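Local coordinates for protein pyruvate formate-lyase 2 (PDB 2F3O) that is a glycyl radical enzyme of undetermined reaction, related to pyruvate formate-lyase and glycerol dehydratase and probably acting as a lyase, at residues E7-K12 against D60-V65; V13-R18 against N71-I76; E149-S154 against E267-A272; K310-V315 against L362-P367; G392-A397 against N726-D731. All blocks are in the same frame, centred on the assembly; numbering follows the deposited sequence.

Contact 1: E7-K12 against D60-V65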
# COMPACT_ATOMS: atom_id res chain seq x y z
N GLU A 7 -4.47 -57.71 -5.68
CA GLU A 7 -3.60 -58.58 -6.48
C GLU A 7 -3.74 -58.36 -7.99
O GLU A 7 -2.75 -58.42 -8.73
CB GLU A 7 -3.89 -60.04 -6.15
CG GLU A 7 -2.65 -60.88 -5.86
CD GLU A 7 -2.13 -60.63 -4.45
OE1 GLU A 7 -0.93 -60.89 -4.19
OE2 GLU A 7 -2.93 -60.17 -3.60
N LYS A 8 -4.97 -58.10 -8.45
CA LYS A 8 -5.24 -57.84 -9.86
C LYS A 8 -4.73 -56.47 -10.27
O LYS A 8 -4.27 -56.27 -11.40
CB LYS A 8 -6.73 -57.96 -10.16
CG LYS A 8 -7.40 -59.19 -9.57
CD LYS A 8 -8.89 -59.15 -9.83
CE LYS A 8 -9.68 -59.69 -8.65
NZ LYS A 8 -10.91 -58.87 -8.43
N LEU A 9 -4.81 -55.52 -9.33
CA LEU A 9 -4.38 -54.15 -9.57
C LEU A 9 -2.85 -53.97 -9.55
O LEU A 9 -2.31 -53.18 -10.33
CB LEU A 9 -5.03 -53.24 -8.53
CG LEU A 9 -6.50 -52.91 -8.73
CD1 LEU A 9 -7.09 -52.43 -7.42
CD2 LEU A 9 -6.60 -51.85 -9.79
N ILE A 10 -2.18 -54.70 -8.66
CA ILE A 10 -0.72 -54.67 -8.49
C ILE A 10 -0.01 -55.05 -9.78
O ILE A 10 0.91 -54.36 -10.22
CB ILE A 10 -0.24 -55.59 -7.32
CG1 ILE A 10 -0.46 -54.92 -5.98
CG2 ILE A 10 1.23 -56.02 -7.45
N LYS A 11 -0.49 -56.12 -10.42
CA LYS A 11 0.16 -56.68 -11.61
C LYS A 11 -0.01 -55.84 -12.89
O LYS A 11 0.82 -55.88 -13.80
CB LYS A 11 -0.25 -58.14 -11.80
CG LYS A 11 0.17 -59.03 -10.60
CD LYS A 11 0.55 -60.46 -11.01
CE LYS A 11 1.33 -61.19 -9.91
NZ LYS A 11 1.77 -62.56 -10.34
N LYS A 12 -1.06 -55.02 -12.93
CA LYS A 12 -1.31 -54.18 -14.11
C LYS A 12 -0.70 -52.75 -14.03
O LYS A 12 -1.26 -51.80 -14.59
CB LYS A 12 -2.82 -54.14 -14.44
CG LYS A 12 -3.36 -55.44 -15.08
CD LYS A 12 -3.59 -55.31 -16.61
CE LYS A 12 -2.34 -55.56 -17.44
NZ LYS A 12 -2.48 -55.06 -18.84
N ASP A 60 -8.57 -52.81 -14.91
CA ASP A 60 -8.93 -54.05 -14.21
C ASP A 60 -9.34 -53.84 -12.75
O ASP A 60 -8.50 -53.54 -11.89
CB ASP A 60 -7.76 -55.05 -14.25
CG ASP A 60 -7.71 -55.85 -15.55
OD1 ASP A 60 -8.71 -55.81 -16.32
OD2 ASP A 60 -6.66 -56.52 -15.79
N SER A 61 -10.64 -53.97 -12.50
CA SER A 61 -11.21 -54.06 -11.16
C SER A 61 -11.12 -52.77 -10.35
O SER A 61 -11.19 -52.80 -9.12
CB SER A 61 -10.62 -55.25 -10.37
OG SER A 61 -10.41 -56.39 -11.20
N GLU A 62 -10.99 -51.64 -11.05
CA GLU A 62 -10.82 -50.33 -10.40
C GLU A 62 -12.07 -49.77 -9.76
O GLU A 62 -13.18 -49.94 -10.26
CB GLU A 62 -10.23 -49.31 -11.37
CG GLU A 62 -8.72 -49.18 -11.22
CD GLU A 62 -8.09 -48.18 -12.17
OE1 GLU A 62 -6.86 -47.99 -12.05
OE2 GLU A 62 -8.81 -47.59 -13.01
N LEU A 63 -11.87 -49.08 -8.65
CA LEU A 63 -12.91 -48.37 -7.92
C LEU A 63 -12.66 -46.87 -8.03
O LEU A 63 -13.59 -46.07 -7.85
CB LEU A 63 -12.88 -48.75 -6.46
CG LEU A 63 -13.27 -50.19 -6.14
CD1 LEU A 63 -13.53 -50.31 -4.66
CD2 LEU A 63 -14.50 -50.59 -6.94
N ILE A 64 -11.41 -46.51 -8.27
CA ILE A 64 -11.02 -45.12 -8.46
C ILE A 64 -10.40 -45.02 -9.86
O ILE A 64 -9.46 -45.76 -10.19
CB ILE A 64 -10.09 -44.59 -7.32
CG1 ILE A 64 -10.91 -43.92 -6.23
CG2 ILE A 64 -9.19 -43.50 -7.81
CD1 ILE A 64 -11.57 -44.84 -5.28
N VAL A 65 -10.97 -44.15 -10.69
CA VAL A 65 -10.57 -44.06 -12.10
C VAL A 65 -9.94 -42.72 -12.43
O VAL A 65 -10.10 -41.73 -11.71
CB VAL A 65 -11.77 -44.33 -13.06
CG1 VAL A 65 -12.40 -45.65 -12.74
CG2 VAL A 65 -12.82 -43.23 -12.95
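Leu9 fills the tight end of this contact, where a short N-terminal helix lies against an irregular loop. Its CD2 methyl reaches the carbonyl oxygen of Asp60 at 3.3 Å, and the same methyl rests on CG of Glu62 at 3.7 Å. CG of Leu9, anti to the carbonyl carbon (chi1 -76°), is itself brought to 3.8 Å from Asp60 O. The Glu62 chain is extended beyond CG and crosses Leu9 obliquely; its carboxylate is engaged elsewhere, OE2 by the backbone N of Leu59 and by Lys310.

The solvent side is held by looser contacts between the aliphatic parts of lysines and polar atoms. Lys8 lays CD 3.4 Å from OG of Ser61; beyond it the chain bends. Lys12 offers CG and CD to the carboxylate of Asp60, CD standing 3.4 Å from OD2, while Lys12 NZ remains 5.4 Å from Asp60 OD2; the opposite charges may attract weakly, though the charged atoms are not in contact.

Leu9 also packs on Ile309 and Glu62 on Asn306, both of helix 297-310. Farther along the loop, Ile64 lies on Trp251 and Trp258 of helix 250-267, and Val65 on Ile235 of helix 227-241.

Contact 2: V13-R18 against N71-I76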
# COMPACT_ATOMS: atom_id res chain seq x y z
N VAL A 13 0.43 -52.63 -13.33
CA VAL A 13 1.32 -51.45 -13.38
C VAL A 13 2.76 -51.94 -13.23
O VAL A 13 3.64 -51.19 -12.77
CB VAL A 13 1.07 -50.36 -12.27
CG1 VAL A 13 0.03 -49.31 -12.69
CG2 VAL A 13 0.74 -51.00 -10.92
N SER A 14 2.99 -53.20 -13.60
CA SER A 14 4.34 -53.78 -13.59
C SER A 14 4.89 -53.99 -14.99
O SER A 14 5.99 -54.51 -15.16
CB SER A 14 4.33 -55.08 -12.82
OG SER A 14 3.54 -54.92 -11.66
N LYS A 15 4.13 -53.57 -16.00
CA LYS A 15 4.54 -53.68 -17.39
C LYS A 15 5.50 -52.54 -17.70
O LYS A 15 5.48 -51.54 -16.99
CB LYS A 15 3.31 -53.69 -18.32
CG LYS A 15 2.46 -52.42 -18.37
CD LYS A 15 1.08 -52.70 -19.01
CE LYS A 15 0.35 -51.42 -19.44
NZ LYS A 15 0.96 -50.86 -20.68
N PRO A 16 6.38 -52.69 -18.72
CA PRO A 16 7.34 -51.63 -19.11
C PRO A 16 6.72 -50.26 -19.45
O PRO A 16 5.59 -50.19 -19.95
CB PRO A 16 8.05 -52.22 -20.34
CG PRO A 16 7.15 -53.30 -20.82
CD PRO A 16 6.55 -53.88 -19.58
N ALA A 17 7.45 -49.19 -19.16
CA ALA A 17 6.93 -47.83 -19.30
C ALA A 17 7.12 -47.28 -20.69
O ALA A 17 8.04 -47.67 -21.41
CB ALA A 17 7.55 -46.91 -18.28
N ARG A 18 6.24 -46.37 -21.08
CA ARG A 18 6.33 -45.75 -22.40
C ARG A 18 6.57 -44.22 -22.35
O ARG A 18 6.33 -43.56 -21.33
CB ARG A 18 5.08 -46.07 -23.21
CG ARG A 18 3.84 -45.36 -22.74
CD ARG A 18 2.63 -45.83 -23.50
NE ARG A 18 1.49 -44.93 -23.42
CZ ARG A 18 1.21 -44.02 -24.34
NH1 ARG A 18 2.00 -43.86 -25.39
NH2 ARG A 18 0.15 -43.25 -24.22
N ASN A 71 -2.86 -45.52 -21.63
CA ASN A 71 -1.99 -46.70 -21.51
C ASN A 71 -0.73 -46.53 -20.63
O ASN A 71 0.37 -46.27 -21.14
CB ASN A 71 -1.65 -47.28 -22.88
CG ASN A 71 -0.96 -48.63 -22.78
OD1 ASN A 71 0.10 -48.85 -23.38
ND2 ASN A 71 -1.55 -49.55 -21.99
N PRO A 72 -0.91 -46.69 -19.30
CA PRO A 72 0.00 -46.42 -18.19
C PRO A 72 1.30 -47.26 -18.15
O PRO A 72 1.53 -48.04 -19.07
CB PRO A 72 -0.90 -46.62 -16.97
CG PRO A 72 -2.28 -46.52 -17.50
CD PRO A 72 -2.19 -47.19 -18.81
N PRO A 73 2.05 -47.25 -17.04
CA PRO A 73 3.36 -46.67 -16.89
C PRO A 73 3.84 -45.82 -18.05
O PRO A 73 3.99 -46.31 -19.17
CB PRO A 73 4.24 -47.89 -16.64
CG PRO A 73 3.31 -48.83 -15.85
CD PRO A 73 1.88 -48.24 -15.97
N GLY A 74 4.07 -44.54 -17.76
CA GLY A 74 4.63 -43.64 -18.75
C GLY A 74 5.15 -42.29 -18.29
O GLY A 74 5.06 -41.94 -17.10
N ALA A 75 5.69 -41.53 -19.24
CA ALA A 75 6.16 -40.17 -19.00
C ALA A 75 5.29 -39.15 -19.73
O ALA A 75 5.01 -39.32 -20.91
CB ALA A 75 7.59 -40.03 -19.46
N ILE A 76 4.85 -38.10 -19.03
CA ILE A 76 4.14 -37.00 -19.67
C ILE A 76 5.16 -35.95 -20.14
O ILE A 76 6.10 -35.64 -19.42
CB ILE A 76 3.09 -36.39 -18.75
CG1 ILE A 76 2.20 -37.48 -18.15
CG2 ILE A 76 2.22 -35.43 -19.50
CD1 ILE A 76 1.21 -36.97 -17.12
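Arg18 joins the two segments twice through its backbone and once through its side chain. Its N-H donates to Pro73 O at 3.0 Å, fairly straight (158° at the hydrogen), and its own carbonyl oxygen accepts from Ala75 N, also at 3.0 Å. From NE the side chain gives a third bond, 2.9 Å to Asn71 O, which lies at the edge of the guanidinium and practically in its plane. CG sits between the backbone N and the carbonyl carbon (chi1 72°), and the chain then runs extended to NE. Farther out, NH2 meets Pro70 O and forms a salt bridge with Glu22. An alanine here would probably leave the carbonyls of Asn71 and Pro70, and the Glu22 carboxylate, without this donor.

Lys15 adds a weak bond, NZ to Pro72 O at 3.3 Å. Around these polar links Pro73 provides the apolar surface: its CB touches CB of Ala17 at 3.8 Å, while its CD receives CG1 of Val13 at 3.9 Å, the two side chains crossing at about a right angle. CA of Ala17 makes a C-H...O contact of 3.3 Å with Pro73 O, the carbonyl already used by Arg18 N.

Bonds from one residue to the two neighbours of its partner, here Arg18 spanning Gly74, define a parallel beta bridge; strands 18-19 and 74-75 form a minimal two-stranded parallel sheet.

Contact 3: E149-S154 against E267-A272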
# COMPACT_ATOMS: atom_id res chain seq x y z
N GLU A 149 13.55 -24.74 -11.97
CA GLU A 149 12.35 -23.99 -12.39
C GLU A 149 12.29 -23.73 -13.88
O GLU A 149 11.34 -23.12 -14.35
CB GLU A 149 12.20 -22.70 -11.61
CG GLU A 149 11.89 -22.92 -10.15
CD GLU A 149 12.08 -21.67 -9.33
OE1 GLU A 149 11.33 -21.47 -8.35
OE2 GLU A 149 12.98 -20.87 -9.66
N ILE A 150 13.30 -24.20 -14.61
CA ILE A 150 13.32 -24.25 -16.07
C ILE A 150 12.17 -25.14 -16.52
O ILE A 150 11.54 -24.92 -17.56
CB ILE A 150 14.64 -24.92 -16.56
CG1 ILE A 150 15.85 -24.17 -16.05
CG2 ILE A 150 14.74 -24.92 -18.07
CD1 ILE A 150 16.28 -23.07 -16.99
N ALA A 151 11.89 -26.14 -15.69
CA ALA A 151 10.95 -27.18 -16.02
C ALA A 151 9.53 -26.83 -15.60
O ALA A 151 8.59 -27.53 -15.97
CB ALA A 151 11.38 -28.48 -15.36
N GLY A 152 9.40 -25.75 -14.83
CA GLY A 152 8.11 -25.39 -14.23
C GLY A 152 8.23 -25.37 -12.72
O GLY A 152 9.33 -25.53 -12.18
N ILE A 153 7.11 -25.17 -12.01
CA ILE A 153 7.18 -25.06 -10.55
C ILE A 153 6.71 -26.29 -9.79
O ILE A 153 7.52 -26.93 -9.14
CB ILE A 153 6.49 -23.81 -9.99
CG1 ILE A 153 6.90 -22.57 -10.79
CG2 ILE A 153 6.79 -23.64 -8.50
CD1 ILE A 153 8.34 -22.23 -10.64
N SER A 154 5.41 -26.59 -9.84
CA SER A 154 4.83 -27.70 -9.07
C SER A 154 5.23 -27.68 -7.58
O SER A 154 5.21 -26.62 -6.94
CB SER A 154 5.17 -29.05 -9.69
OG SER A 154 4.60 -29.20 -10.98
N GLU A 267 -1.54 -30.16 -16.43
CA GLU A 267 -1.17 -28.75 -16.44
C GLU A 267 0.25 -28.53 -15.91
O GLU A 267 1.03 -27.77 -16.48
CB GLU A 267 -2.17 -27.94 -15.62
CG GLU A 267 -1.75 -26.50 -15.32
CD GLU A 267 -2.72 -25.78 -14.40
OE1 GLU A 267 -2.72 -26.05 -13.17
OE2 GLU A 267 -3.49 -24.93 -14.92
N ASN A 268 0.59 -29.22 -14.83
CA ASN A 268 1.85 -28.97 -14.12
C ASN A 268 2.76 -30.14 -14.26
O ASN A 268 2.29 -31.29 -14.27
CB ASN A 268 1.57 -28.78 -12.64
CG ASN A 268 0.63 -27.67 -12.40
OD1 ASN A 268 1.03 -26.50 -12.36
ND2 ASN A 268 -0.65 -28.00 -12.26
N TYR A 269 4.07 -29.87 -14.31
CA TYR A 269 5.04 -30.93 -14.53
C TYR A 269 5.14 -31.91 -13.35
O TYR A 269 4.71 -31.61 -12.24
CB TYR A 269 6.39 -30.36 -15.04
CG TYR A 269 7.43 -30.07 -14.00
CD1 TYR A 269 8.69 -30.66 -14.08
CD2 TYR A 269 7.16 -29.21 -12.93
CE1 TYR A 269 9.66 -30.40 -13.12
CE2 TYR A 269 8.12 -28.96 -11.95
CZ TYR A 269 9.38 -29.56 -12.06
OH TYR A 269 10.32 -29.31 -11.09
N GLU A 270 5.72 -33.07 -13.64
CA GLU A 270 5.62 -34.31 -12.85
C GLU A 270 6.11 -34.30 -11.41
O GLU A 270 5.93 -35.29 -10.71
CB GLU A 270 6.44 -35.38 -13.55
CG GLU A 270 6.75 -35.03 -14.98
CD GLU A 270 8.10 -34.34 -15.19
OE1 GLU A 270 9.07 -34.64 -14.45
OE2 GLU A 270 8.19 -33.50 -16.13
N GLN A 271 6.73 -33.21 -10.96
CA GLN A 271 7.39 -33.25 -9.67
C GLN A 271 6.55 -32.77 -8.48
O GLN A 271 6.20 -31.60 -8.37
CB GLN A 271 8.73 -32.52 -9.71
CG GLN A 271 9.61 -32.97 -10.83
CD GLN A 271 9.96 -34.41 -10.72
OE1 GLN A 271 10.43 -34.83 -9.67
NE2 GLN A 271 9.74 -35.18 -11.78
N ALA A 272 6.25 -33.71 -7.60
CA ALA A 272 5.89 -33.42 -6.22
C ALA A 272 4.53 -32.80 -5.99
O ALA A 272 4.35 -32.14 -4.98
CB ALA A 272 6.98 -32.63 -5.52
O HOH W 1 10.63 -26.89 -10.22
O HOH W 2 3.27 -25.20 -11.16
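Ala151-Ser154 and Asn268-Gln271 run nearly perpendicular, 91° apart, and Gly152 and Tyr269 approach to 6.3 Å between CA atoms, with Gly152 at backbone angles (phi 120°) where a side chain would jam against the preceding carbonyl. The Tyr269 ring is the centre of the packing. Over one face stands Ala151 O, 3.4 Å above the plane and displaced toward the rim; CB of Ala151 meets CE1 of the ring, also at 3.4 Å. At the ring edge, near its plane, Ile153 O lies 3.5 Å from CE2.

Both segments are buried loops, one leaving strand 145-147, an outermost strand of the mixed sheet containing strand 435-445, the other leading from helix 250-267 to strand 273-274. Gln271 hydrogen-bonds a glycerol, and a triethylene glycol lies about 4 Å from the Tyr269 side chain; both are probably from the crystallisation liquor, yet consistent with a pocket.

Ser154, its chi1 of -64° bringing OG to Tyr269 O, donates to that oxygen at 2.7 Å. One water bridges Tyr269 OH and Gly152 O, 2.7 Å from the latter. Another accepts from Ser154 N and donates to Asn268 OD1, while ND2 of Asn268 binds Glu267 OE1.

Contact 4: K310-V315 against L362-P367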
# COMPACT_ATOMS: atom_id res chain seq x y z
N LYS A 310 -2.52 -45.99 -8.27
CA LYS A 310 -2.60 -45.13 -9.44
C LYS A 310 -1.47 -44.12 -9.56
O LYS A 310 -1.05 -43.83 -10.66
CB LYS A 310 -3.98 -44.49 -9.61
CG LYS A 310 -5.01 -45.49 -10.10
CD LYS A 310 -6.22 -44.85 -10.73
CE LYS A 310 -6.01 -44.67 -12.22
NZ LYS A 310 -7.25 -44.89 -13.00
N THR A 311 -0.93 -43.65 -8.44
CA THR A 311 0.21 -42.71 -8.49
C THR A 311 1.51 -43.31 -9.05
O THR A 311 2.49 -42.60 -9.23
CB THR A 311 0.54 -42.08 -7.13
OG1 THR A 311 1.31 -43.00 -6.35
CG2 THR A 311 -0.73 -41.71 -6.38
N ASN A 312 1.50 -44.61 -9.33
CA ASN A 312 2.61 -45.28 -10.00
C ASN A 312 2.55 -45.22 -11.52
O ASN A 312 3.43 -45.75 -12.19
CB ASN A 312 2.65 -46.75 -9.60
CG ASN A 312 3.14 -46.95 -8.21
OD1 ASN A 312 4.35 -47.00 -7.96
ND2 ASN A 312 2.21 -47.11 -7.27
N GLU A 313 1.51 -44.59 -12.06
CA GLU A 313 1.36 -44.49 -13.50
C GLU A 313 2.37 -43.53 -14.14
O GLU A 313 2.67 -43.65 -15.33
CB GLU A 313 -0.08 -44.15 -13.89
CG GLU A 313 -1.07 -45.25 -13.55
CD GLU A 313 -2.53 -44.85 -13.77
OE1 GLU A 313 -2.79 -43.74 -14.28
OE2 GLU A 313 -3.43 -45.66 -13.44
N ILE A 314 2.90 -42.58 -13.38
CA ILE A 314 3.94 -41.71 -13.93
C ILE A 314 5.35 -42.02 -13.48
O ILE A 314 5.62 -42.51 -12.40
CB ILE A 314 3.68 -40.17 -13.82
CG1 ILE A 314 3.66 -39.70 -12.37
CG2 ILE A 314 2.42 -39.78 -14.52
CD1 ILE A 314 3.80 -38.20 -12.24
N VAL A 315 6.24 -41.68 -14.38
CA VAL A 315 7.63 -41.98 -14.30
C VAL A 315 8.13 -40.77 -15.09
O VAL A 315 7.47 -40.32 -16.02
CB VAL A 315 7.88 -43.39 -14.95
CG1 VAL A 315 8.52 -43.30 -16.33
CG2 VAL A 315 8.70 -44.26 -14.04
N LEU A 362 1.53 -52.77 -0.08
CA LEU A 362 1.80 -52.49 -1.48
C LEU A 362 3.27 -52.48 -1.82
O LEU A 362 3.65 -53.01 -2.85
CB LEU A 362 1.16 -51.17 -1.91
CG LEU A 362 -0.11 -51.27 -2.76
CD1 LEU A 362 -0.79 -52.60 -2.62
CD2 LEU A 362 -1.10 -50.14 -2.47
N ARG A 363 4.08 -51.87 -0.96
CA ARG A 363 5.52 -51.72 -1.18
C ARG A 363 5.94 -51.29 -2.58
O ARG A 363 6.93 -51.80 -3.09
CB ARG A 363 6.27 -52.98 -0.80
CG ARG A 363 5.85 -53.47 0.53
CD ARG A 363 6.87 -54.31 1.19
NE ARG A 363 6.62 -54.37 2.62
CZ ARG A 363 7.36 -55.06 3.47
NH1 ARG A 363 8.39 -55.76 3.02
NH2 ARG A 363 7.09 -55.03 4.77
N LEU A 364 5.18 -50.38 -3.18
CA LEU A 364 5.49 -49.87 -4.51
C LEU A 364 6.31 -48.60 -4.40
O LEU A 364 6.41 -48.03 -3.31
CB LEU A 364 4.20 -49.58 -5.26
CG LEU A 364 3.28 -50.77 -5.42
CD1 LEU A 364 1.90 -50.31 -5.87
CD2 LEU A 364 3.87 -51.76 -6.43
N ARG A 365 6.87 -48.14 -5.51
CA ARG A 365 7.71 -46.93 -5.50
C ARG A 365 6.93 -45.66 -5.16
O ARG A 365 7.52 -44.66 -4.75
CB ARG A 365 8.46 -46.74 -6.83
CG ARG A 365 7.57 -46.49 -8.03
CD ARG A 365 8.36 -46.10 -9.30
NE ARG A 365 8.46 -44.64 -9.53
CZ ARG A 365 7.51 -43.89 -10.09
NH1 ARG A 365 6.36 -44.42 -10.47
NH2 ARG A 365 7.71 -42.59 -10.26
N GLN A 366 5.61 -45.70 -5.33
CA GLN A 366 4.84 -44.49 -5.20
C GLN A 366 3.42 -44.59 -4.67
O GLN A 366 2.62 -45.39 -5.17
CB GLN A 366 4.71 -43.76 -6.56
CG GLN A 366 5.89 -42.96 -7.06
CD GLN A 366 6.21 -41.74 -6.23
OE1 GLN A 366 5.33 -41.15 -5.63
NE2 GLN A 366 7.47 -41.34 -6.23
N PRO A 367 3.18 -43.99 -3.51
CA PRO A 367 3.16 -42.57 -3.26
C PRO A 367 4.36 -42.38 -2.31
O PRO A 367 4.87 -43.36 -1.75
CB PRO A 367 1.83 -42.34 -2.54
CG PRO A 367 1.30 -43.68 -2.24
CD PRO A 367 2.40 -44.69 -2.49
O HOH W 3 5.58 -47.11 -11.10
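Arg365 presents its guanidinium flat between two aliphatic groups, with CG of Gln366 3.5 Å above the centre of one face and CG2 of Val315 4.1 Å from the centre of the other. A bend at the third torsion (chi3 -95°) turns NE aside. Both terminal nitrogens converge on one carbonyl: NH1 donates to Ile314 O at 2.8 Å, while the NH2 bond to the same oxygen is weak. NH2 has a second acceptor in Gln329 O. A water accepts from NH1 and donates to Asn312 O, which lies in the guanidinium plane at its edge.

The Asn312 and Arg365 side chains run antiparallel past one another, amide and guanidinium planes 72° apart, and OD1 of Asn312 comes 3.3 Å from CG of Arg365. ND2 of Asn312 stands 2.7 Å from Gln366 O and has a weak bond to Ile309 O. Leu364 crosses Asn312 at about a right angle, its CD1 3.5 Å from ND2. Thr311 OG1 is bonded to Trp308 O, in helix 297-310.

The contact joins the type I turn Lys310-Glu313 after helix 297-310 to the link between helix 350-362 and strand 368-373; Leu364 packs on Ile309, and Thr311 on Trp258 of helix 250-267.

Contact 5: G392-A397 against N726-D731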
# COMPACT_ATOMS: atom_id res chain seq x y z
N GLY A 392 11.30 -54.54 6.33
CA GLY A 392 11.85 -54.15 5.04
C GLY A 392 10.95 -53.47 4.03
O GLY A 392 11.21 -53.56 2.83
N CYS A 393 9.91 -52.79 4.50
CA CYS A 393 8.98 -52.10 3.60
C CYS A 393 9.63 -50.99 2.79
O CYS A 393 9.26 -50.80 1.62
CB CYS A 393 7.77 -51.56 4.35
SG CYS A 393 8.14 -50.13 5.36
N ASN A 394 10.57 -50.28 3.41
CA ASN A 394 11.45 -49.34 2.73
C ASN A 394 10.74 -48.28 1.90
O ASN A 394 11.18 -47.97 0.79
CB ASN A 394 12.45 -50.11 1.85
CG ASN A 394 13.48 -50.88 2.66
OD1 ASN A 394 13.44 -50.86 3.90
ND2 ASN A 394 14.40 -51.55 1.97
N ASN A 395 9.65 -47.75 2.43
CA ASN A 395 8.79 -46.83 1.70
C ASN A 395 8.10 -45.79 2.60
O ASN A 395 7.05 -45.24 2.25
CB ASN A 395 7.78 -47.58 0.82
CG ASN A 395 6.76 -48.43 1.62
OD1 ASN A 395 5.81 -48.93 1.05
ND2 ASN A 395 6.96 -48.58 2.92
N LEU A 396 8.71 -45.55 3.76
CA LEU A 396 8.21 -44.61 4.76
C LEU A 396 9.23 -43.53 4.99
O LEU A 396 10.42 -43.76 4.82
CB LEU A 396 7.99 -45.33 6.09
CG LEU A 396 6.58 -45.63 6.57
CD1 LEU A 396 5.71 -46.02 5.42
CD2 LEU A 396 6.59 -46.73 7.63
N ALA A 397 8.78 -42.35 5.38
CA ALA A 397 9.69 -41.34 5.89
C ALA A 397 9.10 -40.78 7.16
O ALA A 397 7.88 -40.62 7.25
CB ALA A 397 9.91 -40.25 4.91
N ASN A 726 16.33 -47.99 5.61
CA ASN A 726 16.45 -49.07 4.64
C ASN A 726 16.86 -50.36 5.32
O ASN A 726 17.84 -50.40 6.07
CB ASN A 726 17.49 -48.72 3.59
CG ASN A 726 16.89 -48.07 2.39
OD1 ASN A 726 15.73 -48.31 2.05
ND2 ASN A 726 17.68 -47.24 1.73
N ILE A 727 16.10 -51.42 5.05
CA ILE A 727 16.50 -52.76 5.48
C ILE A 727 16.90 -53.53 4.23
O ILE A 727 16.07 -53.87 3.39
CB ILE A 727 15.39 -53.47 6.26
CG1 ILE A 727 14.93 -52.62 7.44
CG2 ILE A 727 15.88 -54.79 6.75
CD1 ILE A 727 16.02 -52.17 8.37
N LEU A 728 18.19 -53.75 4.08
CA LEU A 728 18.73 -54.26 2.85
C LEU A 728 19.57 -55.52 3.05
O LEU A 728 20.40 -55.60 3.97
CB LEU A 728 19.60 -53.20 2.19
CG LEU A 728 18.90 -51.86 1.96
CD1 LEU A 728 19.89 -50.80 1.51
CD2 LEU A 728 17.75 -52.05 0.97
N LYS A 729 19.35 -56.50 2.17
CA LYS A 729 20.12 -57.74 2.13
C LYS A 729 21.06 -57.60 0.96
O LYS A 729 20.62 -57.56 -0.18
CB LYS A 729 19.17 -58.93 1.96
CG LYS A 729 17.89 -58.75 2.77
CD LYS A 729 17.06 -60.00 2.90
CE LYS A 729 15.99 -59.80 3.97
NZ LYS A 729 14.95 -60.88 3.99
N GLU A 730 22.35 -57.50 1.26
CA GLU A 730 23.37 -57.07 0.30
C GLU A 730 23.47 -57.92 -0.98
O GLU A 730 23.52 -57.38 -2.09
CB GLU A 730 24.72 -56.97 1.00
CG GLU A 730 25.86 -56.55 0.12
CD GLU A 730 27.04 -56.12 0.94
OE1 GLU A 730 26.84 -55.88 2.16
OE2 GLU A 730 28.16 -56.03 0.38
N ASP A 731 23.48 -59.24 -0.85
CA ASP A 731 23.59 -60.08 -2.04
C ASP A 731 22.28 -60.26 -2.84
O ASP A 731 22.32 -60.74 -3.97
CB ASP A 731 24.28 -61.43 -1.74
CG ASP A 731 23.61 -62.19 -0.60
OD1 ASP A 731 24.22 -63.18 -0.13
OD2 ASP A 731 22.49 -61.79 -0.16
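Asn394 uses both ends of its amide to grip the backbone of one residue, Ile727. The Ile727 N-H points almost straight at Asn394 OD1 (3.0 Å, 168° at the hydrogen), and ND2 of Asn394 returns a bond to Ile727 O at 3.2 Å, rising well above that carbonyl's plane. ND2 also donates to Leu747 O. A chi1 of -70°, with CG anti to the carbonyl carbon, directs the amide toward strand 722-728. An alanine here would probably leave the N-H and carbonyl of Ile727, and Leu747 O, without these partners.

A second amide belongs to Asn726, which crosses Asn394 at about a right angle. OD1 of Asn726 lies 3.5 Å from CG of Asn394, but its strong partner is Arg749 N.

Gly392 is the C-prime residue of a Schellman motif that ends helix 379-390, and the chain then enters strand 396-400, antiparallel to strand 722-728. Such a junction is consistent with the two halves of the barrel known in pyruvate formate-lyase. Strands 747-749 and 754-756 flank in the sequence Gly752, the predicted radical site, though the radical is not present in this structure; Leu747, Arg749 and Ser754, whose OG bonds Asn394 O, tie this contact to that region.

Van der Waals contacts complete it: CA of Gly392 rests 3.8 Å from CB of Ile727, and the CD2 methyl of Leu728 packs 3.5 Å from the amide nitrogen ND2 of Asn394.

How the contacts relate
All five contacts are linked through contact 4, which touches each of the others. Along the chain the segments of contacts 1 and 2 alternate, their centres 14 Å apart; contact 3 opens after both have closed, then contact 4, then contact 5, whose segments are 329 residues apart. Contact 1 lies toward the outside, contact 3 innermost. Lys310, at the end of helix 297-310, makes a salt bridge to Glu62, the backbone of Gly74 probably bonds those of Glu313 and Val315, and Glu270 packs on Ile314. Contact 5, centred about 17 Å from contact 4, meets it at Arg363. Contacts 1 to 4 lie within the pyruvate formate lyase-like range; contact 5 pairs it with the glycine radical range, probably helping to place the predicted radical region.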